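Local coordinates for periplasmic protein TorT (Vibrio parahaemolyticus, PDB 3O1I), which probably binds a small ligand in the periplasm as a type I solute-binding protein and probably takes part in trimethylamine N-oxide sensing, at residues A64-L69 with M258-Y263; D17-S22 with V250-L255; T93-D98 with R146-T151. All blocks are in the same frame, centred on the assembly; numbering follows the deposited sequence.

Contact 1 of 3, residues A64-L69 with M258-Y263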
ATOM      1  N   ALA D  64     -34.803  -9.428 -10.355  1.00 89.21           N
ATOM      2  CA  ALA D  64     -34.431 -10.792 -10.696  1.00 89.60           C
ATOM      3  C   ALA D  64     -35.550 -11.766 -10.319  1.00 89.40           C
ATOM      4  O   ALA D  64     -35.929 -11.879  -9.146  1.00 88.36           O
ATOM      5  CB  ALA D  64     -33.133 -11.168  -9.987  1.00 89.62           C
ATOM      6  N   ASN D  65     -36.077 -12.459 -11.326  1.00 88.89           N
ATOM      7  CA  ASN D  65     -37.149 -13.430 -11.134  1.00 88.75           C
ATOM      8  C   ASN D  65     -36.687 -14.534 -10.179  1.00 88.40           C
ATOM      9  O   ASN D  65     -37.338 -14.825  -9.172  1.00 88.04           O
ATOM     10  CB  ASN D  65     -37.535 -14.029 -12.486  1.00 88.23           C
ATOM     11  CG  ASN D  65     -37.837 -12.965 -13.526  1.00 87.50           C
ATOM     12  OD1 ASN D  65     -38.674 -12.089 -13.305  1.00 85.92           O
ATOM     13  ND2 ASN D  65     -37.155 -13.034 -14.666  1.00 86.84           N
ATOM     14  N   ALA D  66     -35.556 -15.141 -10.517  1.00 87.72           N
ATOM     15  CA  ALA D  66     -34.958 -16.188  -9.704  1.00 85.94           C
ATOM     16  C   ALA D  66     -33.472 -15.858  -9.608  1.00 84.73           C
ATOM     17  O   ALA D  66     -32.864 -15.390 -10.579  1.00 84.10           O
ATOM     18  CB  ALA D  66     -35.162 -17.545 -10.363  1.00 86.27           C
ATOM     19  N   ILE D  67     -32.889 -16.084  -8.437  1.00 82.83           N
ATOM     20  CA  ILE D  67     -31.473 -15.800  -8.260  1.00 81.44           C
ATOM     21  C   ILE D  67     -30.678 -17.007  -7.766  1.00 80.32           C
ATOM     22  O   ILE D  67     -31.088 -17.707  -6.829  1.00 79.40           O
ATOM     23  CB  ILE D  67     -31.252 -14.633  -7.277  1.00 81.60           C
ATOM     24  CG1 ILE D  67     -31.796 -14.998  -5.895  1.00 81.44           C
ATOM     25  CG2 ILE D  67     -31.925 -13.380  -7.806  1.00 81.98           C
ATOM     26  CD1 ILE D  67     -31.601 -13.912  -4.858  1.00 81.94           C
ATOM     27  N   ILE D  68     -29.540 -17.238  -8.422  1.00 78.20           N
ATOM     28  CA  ILE D  68     -28.634 -18.333  -8.085  1.00 74.42           C
ATOM     29  C   ILE D  68     -27.567 -17.778  -7.152  1.00 72.38           C
ATOM     30  O   ILE D  68     -26.697 -17.007  -7.559  1.00 70.29           O
ATOM     31  CB  ILE D  68     -27.953 -18.895  -9.339  1.00 73.67           C
ATOM     32  CG1 ILE D  68     -28.927 -18.870 -10.516  1.00 72.99           C
ATOM     33  CG2 ILE D  68     -27.542 -20.323  -9.098  1.00 71.87           C
ATOM     34  CD1 ILE D  68     -28.297 -19.243 -11.826  1.00 72.55           C
ATOM     35  N   LEU D  69     -27.654 -18.188  -5.895  1.00 70.68           N
ATOM     36  CA  LEU D  69     -26.751 -17.736  -4.855  1.00 70.61           C
ATOM     37  C   LEU D  69     -25.625 -18.710  -4.442  1.00 71.33           C
ATOM     38  O   LEU D  69     -25.868 -19.892  -4.163  1.00 70.27           O
ATOM     39  CB  LEU D  69     -27.603 -17.357  -3.631  1.00 69.39           C
ATOM     40  CG  LEU D  69     -27.023 -17.337  -2.213  1.00 68.57           C
ATOM     41  CD1 LEU D  69     -26.008 -16.222  -2.078  1.00 69.26           C
ATOM     42  CD2 LEU D  69     -28.149 -17.145  -1.212  1.00 67.97           C
ATOM     43  N   MET D 258     -29.471 -23.686 -15.796  1.00 80.79           N
ATOM     44  CA  MET D 258     -30.564 -24.515 -16.272  1.00 80.54           C
ATOM     45  C   MET D 258     -31.637 -24.654 -15.209  1.00 80.10           C
ATOM     46  O   MET D 258     -32.808 -24.418 -15.476  1.00 79.44           O
ATOM     47  CB  MET D 258     -30.043 -25.898 -16.656  1.00 83.11           C
ATOM     48  CG  MET D 258     -31.130 -26.869 -17.078  1.00 85.25           C
ATOM     49  SD  MET D 258     -30.872 -28.490 -16.353  1.00 87.74           S
ATOM     50  CE  MET D 258     -31.628 -28.273 -14.694  1.00 88.08           C
ATOM     51  N   GLN D 259     -31.237 -25.045 -14.004  1.00 80.52           N
ATOM     52  CA  GLN D 259     -32.194 -25.210 -12.911  1.00 81.62           C
ATOM     53  C   GLN D 259     -33.190 -24.049 -12.816  1.00 82.01           C
ATOM     54  O   GLN D 259     -34.400 -24.265 -12.832  1.00 81.68           O
ATOM     55  CB  GLN D 259     -31.474 -25.356 -11.565  1.00 81.24           C
ATOM     56  CG  GLN D 259     -30.676 -26.629 -11.383  1.00 80.81           C
ATOM     57  CD  GLN D 259     -30.504 -26.968  -9.915  1.00 82.49           C
ATOM     58  OE1 GLN D 259     -30.139 -26.114  -9.110  1.00 84.28           O
ATOM     59  NE2 GLN D 259     -30.771 -28.219  -9.558  1.00 82.12           N
ATOM     60  N   ALA D 260     -32.684 -22.822 -12.714  1.00 82.25           N
ATOM     61  CA  ALA D 260     -33.556 -21.660 -12.605  1.00 82.12           C
ATOM     62  C   ALA D 260     -34.279 -21.368 -13.914  1.00 82.67           C
ATOM     63  O   ALA D 260     -35.454 -21.010 -13.905  1.00 82.12           O
ATOM     64  CB  ALA D 260     -32.759 -20.445 -12.159  1.00 81.04           C
ATOM     65  N   ALA D 261     -33.588 -21.523 -15.037  1.00 83.59           N
ATOM     66  CA  ALA D 261     -34.204 -21.262 -16.336  1.00 85.50           C
ATOM     67  C   ALA D 261     -35.380 -22.209 -16.614  1.00 86.69           C
ATOM     68  O   ALA D 261     -36.288 -21.881 -17.379  1.00 86.58           O
ATOM     69  CB  ALA D 261     -33.161 -21.377 -17.439  1.00 84.88           C
ATOM     70  N   HIS D 262     -35.354 -23.380 -15.982  1.00 88.18           N
ATOM     71  CA  HIS D 262     -36.406 -24.383 -16.137  1.00 87.94           C
ATOM     72  C   HIS D 262     -37.560 -24.100 -15.183  1.00 88.10           C
ATOM     73  O   HIS D 262     -38.720 -24.144 -15.573  1.00 89.02           O
ATOM     74  CB  HIS D 262     -35.840 -25.782 -15.874  1.00 87.24           C
ATOM     75  CG  HIS D 262     -35.311 -26.458 -17.101  1.00 87.43           C
ATOM     76  ND1 HIS D 262     -34.637 -25.783 -18.096  1.00 86.99           N
ATOM     77  CD2 HIS D 262     -35.354 -27.754 -17.491  1.00 87.87           C
ATOM     78  CE1 HIS D 262     -34.289 -26.632 -19.047  1.00 86.85           C
ATOM     79  NE2 HIS D 262     -34.713 -27.836 -18.704  1.00 88.39           N
ATOM     80  N   TYR D 263     -37.236 -23.814 -13.928  1.00 88.05           N
ATOM     81  CA  TYR D 263     -38.258 -23.502 -12.938  1.00 88.04           C
ATOM     82  C   TYR D 263     -39.003 -22.241 -13.366  1.00 89.64           C
ATOM     83  O   TYR D 263     -40.082 -21.947 -12.858  1.00 90.72           O
ATOM     84  CB  TYR D 263     -37.616 -23.276 -11.574  1.00 84.90           C
ATOM     85  CG  TYR D 263     -38.563 -22.747 -10.535  1.00 82.59           C
ATOM     86  CD1 TYR D 263     -39.301 -23.607  -9.730  1.00 82.03           C
ATOM     87  CD2 TYR D 263     -38.723 -21.380 -10.353  1.00 83.37           C
ATOM     88  CE1 TYR D 263     -40.173 -23.114  -8.764  1.00 82.25           C
ATOM     89  CE2 TYR D 263     -39.594 -20.874  -9.392  1.00 83.41           C
ATOM     90  CZ  TYR D 263     -40.313 -21.746  -8.600  1.00 82.52           C
ATOM     91  OH  TYR D 263     -41.159 -21.247  -7.640  1.00 82.14           O
TER
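Ala-66 meets Ala-260 methyl to methyl, the CB of Ala-66 standing 4.2 Å from the CB of Ala-260. Both methyls point into the interface, and with such short side chains the two backbones draw close: the CA of Ala-66 lies 6.4 Å from the CA of Ala-260. Tyr-263, one turn further along the helix, also starts toward the strand. Its ring stays a little more distant, with CD2 of Tyr-263 5.2 Å from CB of Ala-66, and it packs on Tyr-269.

At Ile-67 the side chain turns to the other face of the sheet, where it lies against Leu-56 and Cys-59 of helix 49-62, the latter joined by a disulfide to Cys-9.

Ile-68 brings the chain back to the helix side. Its CG1 comes alongside the same methyl, 4.5 Å from CB of Ala-260, and chi2 at 173° holds CD1 extended from there. Ala-260 is thus touched by residues two apart on the strand, and the join is wholly apolar and buried. Leu-69 takes no part and packs on Tyr-77 and Gln-52.

Within the helix, Tyr-263 N bonds to Gln-259 O at 3.1 Å. Gln-259 turns its amide to the loop beyond, where NE2 makes weak hydrogen bonds to the carbonyls of Glu-270 and Lys-271.

Strand 66-69 is the middle one of the five-stranded parallel sheet of its lobe, running between strands 7-12 and 90-92. Phe-91 of the latter touches Ala-66, Ile-68 and Ala-260, extending the apolar seam, and also the side chain of Gln-259. Helix 249-263 covers one face of this sheet and helix 49-62 the other, the three-layer sandwich of a type I periplasmic binding protein, here closed by a helix from late in the chain.

Contact 2 of 3, residues D17-S22 with V250-L255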
ATOM      1  N   ASP D  17     -10.622 -17.556  -7.514  1.00 53.46           N
ATOM      2  CA  ASP D  17     -10.224 -18.946  -7.785  1.00 52.18           C
ATOM      3  C   ASP D  17     -10.336 -19.191  -9.267  1.00 51.78           C
ATOM      4  O   ASP D  17     -10.953 -18.409  -9.983  1.00 52.87           O
ATOM      5  CB  ASP D  17     -11.205 -19.956  -7.169  1.00 52.50           C
ATOM      6  CG  ASP D  17     -11.046 -20.117  -5.688  1.00 55.46           C
ATOM      7  OD1 ASP D  17      -9.889 -20.119  -5.217  1.00 58.90           O
ATOM      8  OD2 ASP D  17     -12.079 -20.269  -4.992  1.00 55.83           O
ATOM      9  N   SER D  18      -9.756 -20.290  -9.731  1.00 52.03           N
ATOM     10  CA  SER D  18      -9.921 -20.655 -11.133  1.00 52.35           C
ATOM     11  C   SER D  18     -11.201 -21.486 -10.978  1.00 50.74           C
ATOM     12  O   SER D  18     -11.968 -21.671 -11.917  1.00 49.56           O
ATOM     13  CB  SER D  18      -8.758 -21.523 -11.642  1.00 52.67           C
ATOM     14  OG  SER D  18      -8.778 -22.827 -11.078  1.00 53.94           O
ATOM     15  N   TYR D  19     -11.425 -21.951  -9.751  1.00 49.81           N
ATOM     16  CA  TYR D  19     -12.603 -22.734  -9.427  1.00 50.85           C
ATOM     17  C   TYR D  19     -13.842 -21.955  -9.843  1.00 50.59           C
ATOM     18  O   TYR D  19     -14.669 -22.467 -10.602  1.00 52.49           O
ATOM     19  CB  TYR D  19     -12.633 -23.015  -7.929  1.00 54.24           C
ATOM     20  CG  TYR D  19     -13.747 -23.924  -7.444  1.00 59.40           C
ATOM     21  CD1 TYR D  19     -14.549 -24.633  -8.336  1.00 61.41           C
ATOM     22  CD2 TYR D  19     -13.959 -24.119  -6.075  1.00 61.83           C
ATOM     23  CE1 TYR D  19     -15.540 -25.530  -7.874  1.00 62.76           C
ATOM     24  CE2 TYR D  19     -14.940 -25.006  -5.603  1.00 64.25           C
ATOM     25  CZ  TYR D  19     -15.727 -25.712  -6.511  1.00 64.32           C
ATOM     26  OH  TYR D  19     -16.691 -26.601  -6.059  1.00 63.54           O
ATOM     27  N   TRP D  20     -13.965 -20.716  -9.362  1.00 48.58           N
ATOM     28  CA  TRP D  20     -15.116 -19.900  -9.715  1.00 46.04           C
ATOM     29  C   TRP D  20     -14.931 -19.214 -11.045  1.00 47.35           C
ATOM     30  O   TRP D  20     -15.908 -18.848 -11.690  1.00 48.33           O
ATOM     31  CB  TRP D  20     -15.416 -18.859  -8.644  1.00 40.41           C
ATOM     32  CG  TRP D  20     -16.023 -19.444  -7.411  1.00 36.50           C
ATOM     33  CD1 TRP D  20     -15.366 -19.869  -6.294  1.00 35.54           C
ATOM     34  CD2 TRP D  20     -17.418 -19.648  -7.159  1.00 34.95           C
ATOM     35  NE1 TRP D  20     -16.265 -20.319  -5.350  1.00 33.19           N
ATOM     36  CE2 TRP D  20     -17.533 -20.194  -5.855  1.00 32.88           C
ATOM     37  CE3 TRP D  20     -18.587 -19.414  -7.903  1.00 35.16           C
ATOM     38  CZ2 TRP D  20     -18.770 -20.514  -5.276  1.00 30.82           C
ATOM     39  CZ3 TRP D  20     -19.819 -19.730  -7.326  1.00 35.92           C
ATOM     40  CH2 TRP D  20     -19.897 -20.276  -6.019  1.00 33.11           C
ATOM     41  N   LEU D  21     -13.687 -19.020 -11.465  1.00 49.91           N
ATOM     42  CA  LEU D  21     -13.467 -18.395 -12.763  1.00 52.63           C
ATOM     43  C   LEU D  21     -14.038 -19.367 -13.780  1.00 53.89           C
ATOM     44  O   LEU D  21     -14.369 -18.984 -14.902  1.00 55.29           O
ATOM     45  CB  LEU D  21     -11.978 -18.173 -13.032  1.00 54.24           C
ATOM     46  CG  LEU D  21     -11.597 -18.053 -14.515  1.00 57.42           C
ATOM     47  CD1 LEU D  21     -12.328 -16.891 -15.182  1.00 57.85           C
ATOM     48  CD2 LEU D  21     -10.100 -17.879 -14.630  1.00 58.60           C
ATOM     49  N   SER D  22     -14.144 -20.632 -13.367  1.00 54.54           N
ATOM     50  CA  SER D  22     -14.694 -21.687 -14.213  1.00 54.55           C
ATOM     51  C   SER D  22     -16.199 -21.781 -13.982  1.00 54.37           C
ATOM     52  O   SER D  22     -16.967 -21.700 -14.940  1.00 53.59           O
ATOM     53  CB  SER D  22     -13.995 -23.030 -13.938  1.00 53.11           C
ATOM     54  OG  SER D  22     -12.769 -23.098 -14.663  1.00 47.98           O
ATOM     55  N   VAL D 250     -17.139 -25.966 -14.611  1.00 71.81           N
ATOM     56  CA  VAL D 250     -17.826 -25.351 -15.739  1.00 72.00           C
ATOM     57  C   VAL D 250     -19.235 -25.907 -15.848  1.00 74.09           C
ATOM     58  O   VAL D 250     -20.189 -25.167 -16.061  1.00 74.80           O
ATOM     59  CB  VAL D 250     -17.103 -25.615 -17.066  1.00 69.77           C
ATOM     60  CG1 VAL D 250     -17.948 -25.092 -18.212  1.00 68.76           C
ATOM     61  CG2 VAL D 250     -15.741 -24.939 -17.065  1.00 67.38           C
ATOM     62  N   GLN D 251     -19.368 -27.217 -15.696  1.00 76.41           N
ATOM     63  CA  GLN D 251     -20.677 -27.850 -15.769  1.00 77.74           C
ATOM     64  C   GLN D 251     -21.510 -27.561 -14.527  1.00 76.60           C
ATOM     65  O   GLN D 251     -22.729 -27.422 -14.627  1.00 77.46           O
ATOM     66  CB  GLN D 251     -20.525 -29.359 -15.940  1.00 79.77           C
ATOM     67  CG  GLN D 251     -21.827 -30.130 -15.870  1.00 81.30           C
ATOM     68  CD  GLN D 251     -21.658 -31.568 -16.305  1.00 81.95           C
ATOM     69  OE1 GLN D 251     -21.066 -32.384 -15.594  1.00 81.49           O
ATOM     70  NE2 GLN D 251     -22.163 -31.885 -17.494  1.00 82.59           N
ATOM     71  N   GLN D 252     -20.856 -27.475 -13.366  1.00 74.75           N
ATOM     72  CA  GLN D 252     -21.556 -27.210 -12.114  1.00 72.17           C
ATOM     73  C   GLN D 252     -22.255 -25.869 -12.229  1.00 70.56           C
ATOM     74  O   GLN D 252     -23.235 -25.600 -11.534  1.00 69.15           O
ATOM     75  CB  GLN D 252     -20.582 -27.210 -10.934  1.00 70.97           C
ATOM     76  CG  GLN D 252     -21.232 -27.694  -9.651  1.00 72.52           C
ATOM     77  CD  GLN D 252     -20.228 -28.017  -8.561  1.00 73.17           C
ATOM     78  OE1 GLN D 252     -19.171 -28.586  -8.827  1.00 73.59           O
ATOM     79  NE2 GLN D 252     -20.564 -27.675  -7.318  1.00 72.11           N
ATOM     80  N   GLY D 253     -21.744 -25.038 -13.129  1.00 69.36           N
ATOM     81  CA  GLY D 253     -22.336 -23.738 -13.352  1.00 68.70           C
ATOM     82  C   GLY D 253     -23.560 -23.882 -14.232  1.00 68.49           C
ATOM     83  O   GLY D 253     -24.661 -23.460 -13.862  1.00 67.03           O
ATOM     84  N   ARG D 254     -23.363 -24.488 -15.403  1.00 68.89           N
ATOM     85  CA  ARG D 254     -24.445 -24.714 -16.360  1.00 68.70           C
ATOM     86  C   ARG D 254     -25.649 -25.284 -15.626  1.00 69.20           C
ATOM     87  O   ARG D 254     -26.781 -24.860 -15.837  1.00 69.62           O
ATOM     88  CB  ARG D 254     -23.994 -25.693 -17.446  1.00 67.53           C
ATOM     89  CG  ARG D 254     -22.900 -25.174 -18.371  1.00 66.44           C
ATOM     90  CD  ARG D 254     -22.314 -26.308 -19.222  1.00 64.64           C
ATOM     91  NE  ARG D 254     -21.302 -25.854 -20.177  1.00 65.01           N
ATOM     92  CZ  ARG D 254     -21.560 -25.079 -21.228  1.00 66.73           C
ATOM     93  NH1 ARG D 254     -22.803 -24.668 -21.463  1.00 69.30           N
ATOM     94  NH2 ARG D 254     -20.581 -24.718 -22.051  1.00 64.39           N
ATOM     95  N   LEU D 255     -25.392 -26.240 -14.750  1.00 70.01           N
ATOM     96  CA  LEU D 255     -26.451 -26.859 -13.980  1.00 72.45           C
ATOM     97  C   LEU D 255     -27.350 -25.834 -13.272  1.00 72.98           C
ATOM     98  O   LEU D 255     -28.576 -25.895 -13.402  1.00 73.54           O
ATOM     99  CB  LEU D 255     -25.835 -27.843 -12.978  1.00 74.17           C
ATOM    100  CG  LEU D 255     -26.696 -28.518 -11.903  1.00 75.15           C
ATOM    101  CD1 LEU D 255     -28.080 -28.845 -12.441  1.00 76.28           C
ATOM    102  CD2 LEU D 255     -25.974 -29.777 -11.415  1.00 73.94           C
TER
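Ser-22 and Val-250 bring helix 18-32, from early in the chain, against helix 249-263, from late in it, their CA atoms 5.1 Å apart. The carbonyl oxygen of Ser-22 approaches the main chain itself, 3.8 Å from CA of Val-250. Beside it the CB of Ser-22 packs at 4.1 Å on CG2 of Val-250, the branch lying beside the valine's own backbone N; CG1 takes the position anti to that N (chi1 173°).

OG of Ser-22 accepts a hydrogen bond from the backbone N of Ser-295. Tyr-19, its ring anti to the backbone N (chi1 -175°), brings its phenolic end near the side chain of Gln-252, without a hydrogen bond. The same tyrosine also touches Met-249, Asp-247 and Arg-148. Ser-18 and Leu-21 also pack against the chain of another protein in the assembly.

Backbone hydrogen bonds between Val-250 and Ser-293 and between Gln-251 and Glu-292 tie the later helix to the C-terminal segment. The join between the two helices of this periplasmic binding protein fold therefore rests on van der Waals contact, close at Ser-22 and Val-250 and looser at Tyr-19 and Gln-252, while the buried serine hydroxyl has its strongest polar partner in that C-terminal segment.

Contact 3 of 3, residues T93-D98 with R146-T151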
ATOM      1  N   THR D  93     -25.879 -22.520  -5.880  1.00 79.92           N
ATOM      2  CA  THR D  93     -24.978 -22.832  -6.987  1.00 78.92           C
ATOM      3  C   THR D  93     -23.819 -23.752  -6.667  1.00 77.09           C
ATOM      4  O   THR D  93     -23.524 -24.650  -7.454  1.00 79.03           O
ATOM      5  CB  THR D  93     -24.344 -21.577  -7.598  1.00 80.96           C
ATOM      6  OG1 THR D  93     -25.327 -20.546  -7.703  1.00 84.25           O
ATOM      7  CG2 THR D  93     -23.780 -21.896  -8.993  1.00 80.55           C
ATOM      8  N   VAL D  94     -23.137 -23.530  -5.546  1.00 72.62           N
ATOM      9  CA  VAL D  94     -22.002 -24.384  -5.225  1.00 67.90           C
ATOM     10  C   VAL D  94     -21.853 -24.659  -3.758  1.00 66.74           C
ATOM     11  O   VAL D  94     -21.174 -25.594  -3.374  1.00 65.72           O
ATOM     12  CB  VAL D  94     -20.680 -23.781  -5.732  1.00 65.60           C
ATOM     13  CG1 VAL D  94     -19.524 -24.647  -5.316  1.00 64.04           C
ATOM     14  CG2 VAL D  94     -20.707 -23.654  -7.238  1.00 62.61           C
ATOM     15  N   ASN D  95     -22.496 -23.861  -2.925  1.00 66.64           N
ATOM     16  CA  ASN D  95     -22.354 -24.087  -1.499  1.00 68.28           C
ATOM     17  C   ASN D  95     -23.654 -24.406  -0.777  1.00 69.92           C
ATOM     18  O   ASN D  95     -24.747 -24.046  -1.219  1.00 71.34           O
ATOM     19  CB  ASN D  95     -21.648 -22.880  -0.861  1.00 67.91           C
ATOM     20  CG  ASN D  95     -20.277 -22.619  -1.482  1.00 68.53           C
ATOM     21  OD1 ASN D  95     -19.321 -23.337  -1.211  1.00 69.92           O
ATOM     22  ND2 ASN D  95     -20.188 -21.604  -2.342  1.00 67.15           N
ATOM     23  N   GLN D  96     -23.519 -25.110   0.336  1.00 71.12           N
ATOM     24  CA  GLN D  96     -24.657 -25.495   1.140  1.00 73.10           C
ATOM     25  C   GLN D  96     -25.401 -24.255   1.612  1.00 75.23           C
ATOM     26  O   GLN D  96     -24.804 -23.377   2.235  1.00 76.81           O
ATOM     27  CB  GLN D  96     -24.176 -26.300   2.345  1.00 73.14           C
ATOM     28  CG  GLN D  96     -25.282 -26.960   3.144  1.00 74.33           C
ATOM     29  CD  GLN D  96     -26.286 -27.651   2.252  1.00 74.43           C
ATOM     30  OE1 GLN D  96     -25.941 -28.142   1.173  1.00 75.34           O
ATOM     31  NE2 GLN D  96     -27.537 -27.700   2.695  1.00 73.58           N
ATOM     32  N   LEU D  97     -26.698 -24.182   1.309  1.00 76.50           N
ATOM     33  CA  LEU D  97     -27.530 -23.055   1.724  1.00 77.54           C
ATOM     34  C   LEU D  97     -28.565 -23.527   2.741  1.00 78.83           C
ATOM     35  O   LEU D  97     -29.664 -23.921   2.372  1.00 80.03           O
ATOM     36  CB  LEU D  97     -28.239 -22.442   0.515  1.00 76.85           C
ATOM     37  CG  LEU D  97     -29.197 -21.281   0.797  1.00 76.64           C
ATOM     38  CD1 LEU D  97     -28.524 -20.247   1.695  1.00 77.12           C
ATOM     39  CD2 LEU D  97     -29.618 -20.647  -0.518  1.00 75.89           C
ATOM     40  N   ASP D  98     -28.213 -23.483   4.020  1.00 80.70           N
ATOM     41  CA  ASP D  98     -29.120 -23.922   5.076  1.00 83.65           C
ATOM     42  C   ASP D  98     -30.213 -22.909   5.419  1.00 85.15           C
ATOM     43  O   ASP D  98     -29.943 -21.882   6.038  1.00 85.21           O
ATOM     44  CB  ASP D  98     -28.339 -24.261   6.354  1.00 85.18           C
ATOM     45  CG  ASP D  98     -27.400 -25.448   6.178  1.00 86.89           C
ATOM     46  OD1 ASP D  98     -27.795 -26.427   5.505  1.00 88.41           O
ATOM     47  OD2 ASP D  98     -26.276 -25.411   6.727  1.00 86.24           O
ATOM     48  N   ARG D 146     -10.283 -24.208   8.380  1.00 98.83           N
ATOM     49  CA  ARG D 146     -10.961 -25.031   9.379  1.00103.90           C
ATOM     50  C   ARG D 146     -12.481 -24.948   9.286  1.00106.29           C
ATOM     51  O   ARG D 146     -13.177 -24.988  10.302  1.00105.61           O
ATOM     52  CB  ARG D 146     -10.518 -24.638  10.788  1.00105.81           C
ATOM     53  CG  ARG D 146      -9.225 -25.290  11.260  1.00108.87           C
ATOM     54  CD  ARG D 146      -9.412 -26.786  11.544  1.00112.10           C
ATOM     55  NE  ARG D 146     -10.461 -27.040  12.535  1.00114.92           N
ATOM     56  CZ  ARG D 146     -10.745 -28.235  13.049  1.00116.12           C
ATOM     57  NH1 ARG D 146     -10.057 -29.309  12.676  1.00117.13           N
ATOM     58  NH2 ARG D 146     -11.725 -28.362  13.934  1.00115.70           N
ATOM     59  N   THR D 147     -12.998 -24.823   8.062  1.00109.26           N
ATOM     60  CA  THR D 147     -14.452 -24.756   7.844  1.00112.51           C
ATOM     61  C   THR D 147     -14.946 -25.205   6.453  1.00114.76           C
ATOM     62  O   THR D 147     -15.129 -26.409   6.250  1.00115.08           O
ATOM     63  CB  THR D 147     -14.985 -23.330   8.126  1.00112.04           C
ATOM     64  OG1 THR D 147     -14.591 -22.903   9.440  1.00112.10           O
ATOM     65  CG2 THR D 147     -16.516 -23.298   8.063  1.00112.00           C
ATOM     66  N   ARG D 148     -15.157 -24.281   5.508  1.00116.99           N
ATOM     67  CA  ARG D 148     -15.677 -24.590   4.166  1.00118.81           C
ATOM     68  C   ARG D 148     -15.200 -25.879   3.485  1.00119.77           C
ATOM     69  O   ARG D 148     -14.162 -25.877   2.822  1.00120.32           O
ATOM     70  CB  ARG D 148     -15.414 -23.407   3.216  1.00118.80           C
ATOM     71  CG  ARG D 148     -16.056 -23.518   1.823  1.00118.73           C
ATOM     72  CD  ARG D 148     -15.146 -24.195   0.778  1.00119.77           C
ATOM     73  NE  ARG D 148     -15.830 -24.497  -0.484  1.00119.93           N
ATOM     74  CZ  ARG D 148     -15.214 -24.876  -1.604  1.00119.60           C
ATOM     75  NH1 ARG D 148     -13.893 -25.003  -1.636  1.00119.24           N
ATOM     76  NH2 ARG D 148     -15.918 -25.131  -2.698  1.00118.70           N
ATOM     77  N   GLY D 149     -15.962 -26.948   3.682  1.00120.64           N
ATOM     78  CA  GLY D 149     -15.648 -28.260   3.090  1.00120.57           C
ATOM     79  C   GLY D 149     -14.173 -28.542   2.852  1.00120.62           C
ATOM     80  O   GLY D 149     -13.782 -29.204   1.888  1.00120.86           O
ATOM     81  N   GLY D 150     -13.367 -28.051   3.782  1.00120.96           N
ATOM     82  CA  GLY D 150     -11.937 -28.215   3.671  1.00120.82           C
ATOM     83  C   GLY D 150     -11.406 -29.067   4.792  1.00120.58           C
ATOM     84  O   GLY D 150     -10.213 -29.372   4.835  1.00120.82           O
ATOM     85  N   THR D 151     -12.302 -29.439   5.704  1.00119.79           N
ATOM     86  CA  THR D 151     -11.944 -30.286   6.832  1.00118.40           C
ATOM     87  C   THR D 151     -12.838 -31.535   6.862  1.00116.64           C
ATOM     88  O   THR D 151     -12.970 -32.236   5.856  1.00117.11           O
ATOM     89  CB  THR D 151     -12.059 -29.531   8.196  1.00118.95           C
ATOM     90  OG1 THR D 151     -11.352 -28.286   8.118  1.00119.40           O
ATOM     91  CG2 THR D 151     -11.440 -30.363   9.338  1.00118.72           C
TER
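Asn-95 presents its amide oxygen to the edge of the Arg-148 guanidinium, near the plane of that group. OD1 of Asn-95 stands 3.7 Å from NE of Arg-148, and the same oxygen is 4.1 Å from NH2 of Arg-148. The two side chains cross at about a right angle; at this separation, with the planes of their flat ends 67° apart, this is a loose polar approach and not a hydrogen bond. Val-94 adds an apolar touch at the guanidinium edge, its CG1 4.5 Å from NH2 of Arg-148.

The arginine gets there by a bend: it leaves the backbone extended and then kinks at chi2 (-91°), which swings the guanidinium across to the other loop. There it also makes a cation-pi contact with Trp-115 and lies on Tyr-19. Asn-95 in turn rests on Trp-20 and Tyr-46.

Inside the first loop, NE2 of Gln-96 donates to OD1 of Asp-98 at 3.1 Å, a nearly straight bond (167°) that meets the carboxylate from above its plane.

Segment 93-98 follows strand 90-92 of one lobe, and 146-151 follows strand 137-142 of the other, so the pair faces across the interlobe cleft where this family holds its ligands. With 76 Å² buried and no direct hydrogen bond between the loops, the attraction of the amide oxygen for the positive guanidinium is probably weak, and the aromatic partners likely contribute much to placing the arginine.

From the N terminus, 17-22 opens the long loop that contact 2 closes at 250-255, and 64-69 opens the one that contact 1 closes at 258-263. The two loops cross, and both end on helix 249-263, which contact 1 fixes to the first lobe's sheet and contact 2 to helix 18-32. Contact 3, from 93-98 to 146-151, is nested inside both and spans the two lobes. It adjoins contact 2 through Tyr-19 and Trp-20, which pack on Val-94, Asn-95 and Arg-148, and contact 1 through a probable backbone hydrogen bond between Leu-69 and Thr-93. One lobe's core is thereby linked stepwise to the cleft.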